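Side-chain contacts in diaminopimelate decarboxylase (Psychromonas ingrahamii, PDB 4XG1), which probably catalyses the pyridoxal-phosphate-dependent decarboxylation of meso-diaminopimelate to L-lysine, the last step of lysine biosynthesis by the diaminopimelate pathway: residues B[40-45]-B[70-75]; B[46-51]-B[252-257]. All coordinates share one frame; numbering follows the deposited sequence.

Contact 1 of 2, residues B[40-45]-B[70-75]; sequences RHWQAF and NLMARM
Trp42 of helix 35-49, Met72 in the last turn of helix 66-74 and Met75 just past its end make up nearly all of this contact. CG of Trp42 lies anti to the backbone N (chi1 -175°), which carries the indole out toward 70-75, where both methionines approach the same side of it. The tight part is the thioether end of Met75. Its chain bends at chi3 (-57°), and the methyl folds back over the indole: CE stands 3.3 Å above the ring plane, offset toward the rim, and reaches Trp42 CB at 3.6 Å. Farther along the same indole, Trp42 CH2 meets the backbone O of Met75 at 3.6 Å. Met72 comes in obliquely at the pyrrole end, its SD 3.7 Å from Trp42 CD1 and 4.5 Å from the centroid of the five-membered ring. Met75 SD is also oblique, 4.9 Å from the centroid of the six-membered ring, so both sulfurs make Met-aromatic contacts. Ile56 of strand 54-59, Ile279 and Ser77 also pack on the buried Trp42, and Met72 touches Tyr58. The other margin is looser: Gln43 crosses Met75 at about a right angle and is partly exposed, with its side chain about 5 Å from a bound propane. No hydrogen bond joins the two segments; they are held here by dispersion and sulfur-aromatic attraction, which depend on shape more than on exact direction.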
loop_
_atom_site.group_PDB
_atom_site.type_symbol
_atom_site.label_atom_id
_atom_site.label_comp_id
_atom_site.label_asym_id
_atom_site.label_seq_id
_atom_site.Cartn_x
_atom_site.Cartn_y
_atom_site.Cartn_z
ATOM N N ARG B 40 6.232 -9.677 -25.880
ATOM C CA ARG B 40 5.403 -9.221 -26.969
ATOM C C ARG B 40 5.042 -7.767 -26.770
ATOM O O ARG B 40 5.147 -6.970 -27.711
ATOM C CB ARG B 40 4.154 -10.047 -27.065
ATOM C CG ARG B 40 3.389 -9.837 -28.334
ATOM C CD ARG B 40 2.202 -10.772 -28.334
ATOM N NE ARG B 40 1.091 -10.212 -27.578
ATOM C CZ ARG B 40 0.012 -10.889 -27.167
ATOM N NH1 ARG B 40 -0.111 -12.204 -27.393
ATOM N NH2 ARG B 40 -0.958 -10.236 -26.517
ATOM N N HIS B 41 4.636 -7.411 -25.548
ATOM C CA HIS B 41 4.163 -6.050 -25.278
ATOM C C HIS B 41 5.278 -5.022 -25.358
ATOM O O HIS B 41 5.054 -3.927 -25.840
ATOM C CB HIS B 41 3.427 -5.959 -23.949
ATOM C CG HIS B 41 2.025 -6.482 -23.997
ATOM N ND1 HIS B 41 1.279 -6.685 -22.863
ATOM C CD2 HIS B 41 1.238 -6.868 -25.034
ATOM C CE1 HIS B 41 0.081 -7.145 -23.196
ATOM N NE2 HIS B 41 0.035 -7.282 -24.510
ATOM N N TRP B 42 6.486 -5.381 -24.953
ATOM C CA TRP B 42 7.603 -4.452 -25.063
ATOM C C TRP B 42 7.961 -4.263 -26.534
ATOM O O TRP B 42 8.259 -3.168 -26.971
ATOM C CB TRP B 42 8.821 -4.962 -24.309
ATOM C CG TRP B 42 9.957 -3.984 -24.300
ATOM C CD1 TRP B 42 10.221 -3.042 -23.358
ATOM C CD2 TRP B 42 10.993 -3.862 -25.283
ATOM N NE1 TRP B 42 11.374 -2.342 -23.677
ATOM C CE2 TRP B 42 11.853 -2.835 -24.862
ATOM C CE3 TRP B 42 11.274 -4.534 -26.485
ATOM C CZ2 TRP B 42 12.956 -2.471 -25.584
ATOM C CZ3 TRP B 42 12.372 -4.170 -27.199
ATOM C CH2 TRP B 42 13.209 -3.166 -26.750
ATOM N N GLN B 43 7.976 -5.364 -27.286
ATOM C CA GLN B 43 8.310 -5.346 -28.718
ATOM C C GLN B 43 7.292 -4.572 -29.543
ATOM O O GLN B 43 7.680 -3.778 -30.385
ATOM C CB GLN B 43 8.469 -6.768 -29.264
ATOM C CG GLN B 43 9.926 -7.191 -29.270
ATOM C CD GLN B 43 10.114 -8.654 -28.974
ATOM O OE1 GLN B 43 9.137 -9.430 -28.928
ATOM N NE2 GLN B 43 11.375 -9.063 -28.841
ATOM N N ALA B 44 6.005 -4.790 -29.276
ATOM C CA ALA B 44 4.948 -4.005 -29.909
ATOM C C ALA B 44 5.291 -2.535 -29.876
ATOM O O ALA B 44 5.181 -1.880 -30.905
ATOM C CB ALA B 44 3.623 -4.238 -29.241
ATOM N N PHE B 45 5.807 -2.046 -28.753
ATOM C CA PHE B 45 6.256 -0.665 -28.665
ATOM C C PHE B 45 7.538 -0.380 -29.455
ATOM O O PHE B 45 7.673 0.645 -30.122
ATOM C CB PHE B 45 6.567 -0.281 -27.200
ATOM C CG PHE B 45 5.398 0.297 -26.428
ATOM C CD1 PHE B 45 5.056 1.602 -26.597
ATOM C CD2 PHE B 45 4.676 -0.474 -25.522
ATOM C CE1 PHE B 45 3.993 2.151 -25.913
ATOM C CE2 PHE B 45 3.603 0.056 -24.840
ATOM C CZ PHE B 45 3.265 1.391 -25.041
ATOM N N ASN B 70 14.890 -8.040 -15.891
ATOM C CA ASN B 70 15.919 -8.724 -16.627
ATOM C C ASN B 70 15.443 -9.064 -18.008
ATOM O O ASN B 70 16.184 -8.928 -18.957
ATOM C CB ASN B 70 16.336 -9.989 -15.887
ATOM C CG ASN B 70 17.391 -10.776 -16.650
ATOM O OD1 ASN B 70 17.072 -11.784 -17.245
ATOM N ND2 ASN B 70 18.637 -10.282 -16.656
ATOM N N LEU B 71 14.190 -9.463 -18.137
ATOM C CA LEU B 71 13.640 -9.688 -19.459
ATOM C C LEU B 71 13.801 -8.447 -20.329
ATOM O O LEU B 71 14.223 -8.552 -21.480
ATOM C CB LEU B 71 12.174 -10.050 -19.398
ATOM C CG LEU B 71 11.830 -11.395 -18.783
ATOM C CD1 LEU B 71 10.324 -11.627 -18.915
ATOM C CD2 LEU B 71 12.601 -12.522 -19.450
ATOM N N MET B 72 13.469 -7.284 -19.789
ATOM C CA MET B 72 13.621 -6.077 -20.550
ATOM C C MET B 72 15.097 -5.863 -20.890
ATOM O O MET B 72 15.422 -5.455 -22.013
ATOM C CB MET B 72 13.170 -4.834 -19.781
ATOM C CG MET B 72 11.798 -4.863 -19.184
ATOM S SD MET B 72 10.444 -5.139 -20.310
ATOM C CE MET B 72 9.227 -5.388 -19.044
ATOM N N ALA B 73 15.966 -6.032 -19.901
ATOM C CA ALA B 73 17.386 -5.745 -20.061
ATOM C C ALA B 73 18.002 -6.585 -21.212
ATOM O O ALA B 73 18.813 -6.088 -21.986
ATOM C CB ALA B 73 18.128 -5.994 -18.780
ATOM N N ARG B 74 17.548 -7.823 -21.350
ATOM C CA ARG B 74 17.991 -8.702 -22.416
ATOM C C ARG B 74 17.571 -8.211 -23.787
ATOM O O ARG B 74 18.334 -8.357 -24.760
ATOM C CB ARG B 74 17.461 -10.123 -22.223
ATOM C CG ARG B 74 18.201 -10.859 -21.134
ATOM C CD ARG B 74 17.582 -12.186 -20.795
ATOM N NE ARG B 74 17.508 -13.014 -21.980
ATOM C CZ ARG B 74 18.552 -13.682 -22.475
ATOM N NH1 ARG B 74 19.773 -13.634 -21.890
ATOM N NH2 ARG B 74 18.362 -14.421 -23.558
ATOM N N MET B 75 16.368 -7.660 -23.880
ATOM C CA MET B 75 15.914 -7.132 -25.140
ATOM C C MET B 75 16.519 -5.777 -25.445
ATOM O O MET B 75 16.163 -5.172 -26.451
ATOM C CB MET B 75 14.411 -7.068 -25.164
ATOM C CG MET B 75 13.773 -8.425 -25.099
ATOM S SD MET B 75 11.979 -8.328 -25.185
ATOM C CE MET B 75 11.627 -7.237 -23.798
#

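Contact 2 of 2, residues B[46-51]-B[252-257]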
loop_
_atom_site.group_PDB
_atom_site.type_symbol
_atom_site.label_atom_id
_atom_site.label_comp_id
_atom_site.label_asym_id
_atom_site.label_seq_id
_atom_site.Cartn_x
_atom_site.Cartn_y
_atom_site.Cartn_z
ATOM N N ASP B 46 8.526 -1.256 -29.305
ATOM C CA ASP B 46 9.838 -1.025 -29.875
ATOM C C ASP B 46 9.807 -1.081 -31.404
ATOM O O ASP B 46 10.289 -0.178 -32.079
ATOM C CB ASP B 46 10.799 -2.066 -29.367
ATOM C CG ASP B 46 12.221 -1.791 -29.781
ATOM O OD1 ASP B 46 12.742 -0.708 -29.422
ATOM O OD2 ASP B 46 12.802 -2.701 -30.438
ATOM N N SER B 47 9.205 -2.127 -31.940
ATOM C CA SER B 47 9.097 -2.296 -33.384
ATOM C C SER B 47 8.406 -1.081 -33.972
ATOM O O SER B 47 8.978 -0.388 -34.833
ATOM C CB SER B 47 8.299 -3.552 -33.737
ATOM O OG SER B 47 9.015 -4.690 -33.345
ATOM N N ALA B 48 7.201 -0.798 -33.471
ATOM C CA ALA B 48 6.386 0.270 -33.998
ATOM C C ALA B 48 7.137 1.585 -34.097
ATOM O O ALA B 48 6.834 2.392 -34.965
ATOM C CB ALA B 48 5.135 0.427 -33.179
ATOM N N ALA B 49 8.133 1.802 -33.248
ATOM C CA ALA B 49 8.955 2.990 -33.373
ATOM C C ALA B 49 10.002 2.864 -34.495
ATOM O O ALA B 49 10.479 3.881 -35.038
ATOM C CB ALA B 49 9.629 3.299 -32.065
ATOM N N GLY B 50 10.383 1.623 -34.819
ATOM C CA GLY B 50 11.079 1.311 -36.072
ATOM C C GLY B 50 12.309 2.137 -36.280
ATOM O O GLY B 50 13.114 2.278 -35.365
ATOM N N LYS B 51 12.424 2.735 -37.464
ATOM C CA LYS B 51 13.651 3.464 -37.837
ATOM C C LYS B 51 13.869 4.780 -37.108
ATOM O O LYS B 51 14.981 5.281 -37.093
ATOM C CB LYS B 51 13.678 3.730 -39.333
ATOM C CG LYS B 51 13.693 2.452 -40.187
ATOM C CD LYS B 51 15.130 1.948 -40.363
ATOM C CE LYS B 51 15.312 0.927 -41.490
ATOM N NZ LYS B 51 15.021 1.461 -42.862
ATOM N N GLU B 252 -3.908 0.470 -29.088
ATOM C CA GLU B 252 -2.804 -0.428 -28.837
ATOM C C GLU B 252 -1.498 0.259 -29.119
ATOM O O GLU B 252 -1.458 1.237 -29.852
ATOM C CB GLU B 252 -2.982 -1.722 -29.610
ATOM C CG GLU B 252 -3.908 -2.666 -28.852
ATOM C CD GLU B 252 -4.593 -3.651 -29.750
ATOM O OE1 GLU B 252 -4.005 -3.974 -30.817
ATOM O OE2 GLU B 252 -5.714 -4.090 -29.394
ATOM N N PRO B 253 -0.408 -0.213 -28.493
ATOM C CA PRO B 253 0.885 0.444 -28.585
ATOM C C PRO B 253 1.333 0.799 -29.998
ATOM O O PRO B 253 1.816 1.918 -30.232
ATOM C CB PRO B 253 1.849 -0.567 -27.994
ATOM C CG PRO B 253 1.039 -1.490 -27.195
ATOM C CD PRO B 253 -0.394 -1.354 -27.565
ATOM N N ALA B 254 1.185 -0.152 -30.931
ATOM C CA ALA B 254 1.500 0.083 -32.354
ATOM C C ALA B 254 0.837 1.361 -32.885
ATOM O O ALA B 254 1.519 2.247 -33.374
ATOM C CB ALA B 254 1.054 -1.107 -33.186
ATOM N N GLU B 255 -0.482 1.448 -32.749
ATOM C CA GLU B 255 -1.271 2.624 -33.209
ATOM C C GLU B 255 -0.860 3.941 -32.553
ATOM O O GLU B 255 -0.734 4.992 -33.213
ATOM C CB GLU B 255 -2.735 2.398 -32.898
ATOM C CG GLU B 255 -3.275 1.089 -33.447
ATOM C CD GLU B 255 -4.512 0.566 -32.735
ATOM O OE1 GLU B 255 -5.031 1.251 -31.827
ATOM O OE2 GLU B 255 -4.976 -0.547 -33.086
ATOM N N TYR B 256 -0.664 3.879 -31.241
ATOM C CA TYR B 256 -0.198 5.016 -30.473
ATOM C C TYR B 256 1.118 5.507 -30.982
ATOM O O TYR B 256 1.327 6.731 -31.118
ATOM C CB TYR B 256 -0.087 4.602 -28.988
ATOM C CG TYR B 256 0.941 5.305 -28.103
ATOM C CD1 TYR B 256 0.638 6.483 -27.463
ATOM C CD2 TYR B 256 2.185 4.752 -27.857
ATOM C CE1 TYR B 256 1.557 7.104 -26.590
ATOM C CE2 TYR B 256 3.103 5.385 -27.007
ATOM C CZ TYR B 256 2.774 6.548 -26.360
ATOM O OH TYR B 256 3.666 7.179 -25.497
ATOM N N MET B 257 2.035 4.578 -31.232
ATOM C CA MET B 257 3.370 4.951 -31.697
ATOM C C MET B 257 3.367 5.558 -33.130
ATOM O O MET B 257 3.928 6.626 -33.361
ATOM C CB MET B 257 4.262 3.742 -31.691
ATOM C CG MET B 257 5.698 4.058 -31.912
ATOM S SD MET B 257 6.533 4.933 -30.610
ATOM C CE MET B 257 6.261 3.723 -29.286
#
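On the outside of the TIM barrel that carries the pyridoxal cofactor, the C-terminal end of helix 35-49 packs against the first turn of helix 253-262. Small residues let the backbones come close, with CA of Ala48 only 5.2 Å from CA of Ala254. Ala48 points its methyl into the facing turn, where CB touches CA of Ala254 at 3.7 Å and also lies against CB of Met257, one helical turn farther on. Met257 supplies the bulk. With chi1 at -170°, CG swings to the side away from the backbone N, and turns at chi2 (69°) and chi3 (59°) curl the chain against the last turn of helix 35-49. CG thus rests 3.6 Å from the backbone C of Ala48, at the Ala48-Ala49 peptide, and SD lies 3.8 Å from CB of Ala49. Phe273 of strand 270-273 also packs on Met257, which therefore joins the helix pair to the barrel wall. Cut back to an alanine, this side chain would keep the CB that meets Ala48 but lose CG and SD, which would probably leave the Ala48-Ala49 peptide and the Ala49 methyl without that cover and open a gap between the helices. The margin near Ala254 is exposed and adds little area. Just beyond Ala49 the helix ends at Gly50, whose positive phi turns the chain away. Asp46 OD1 is hydrogen-bonded to His54 NE2, at the start of strand 54-59, which ties this end of the helix to the barrel. The other helix is secured at its start in the manner of one half of a capping box: N of Glu252, the N-cap residue, donates to Glu255 OE1 at 3.1 Å, reaching the carboxylate from above its plane.

How the contacts relate
Both contacts use helix 35-49, contact 1 through its middle and contact 2 through its C-terminal end, and their centres lie 13 Å apart. Along the chain the segments alternate: 40-45, 46-51, 70-75, then 252-257. Helix 66-74 follows barrel strand 54-59, whereas helix 253-262 precedes strand 270-273, which pairs with 54-59. Helix 35-49 thus bridges the first and last parts of the parallel barrel where the ring closes. Phe45 ties the two sites together: its O is 3.5 Å from Met257 CE, and its ring packs on Tyr256 and Pro253. It also touches Pro275, part of the predicted cofactor-binding segment.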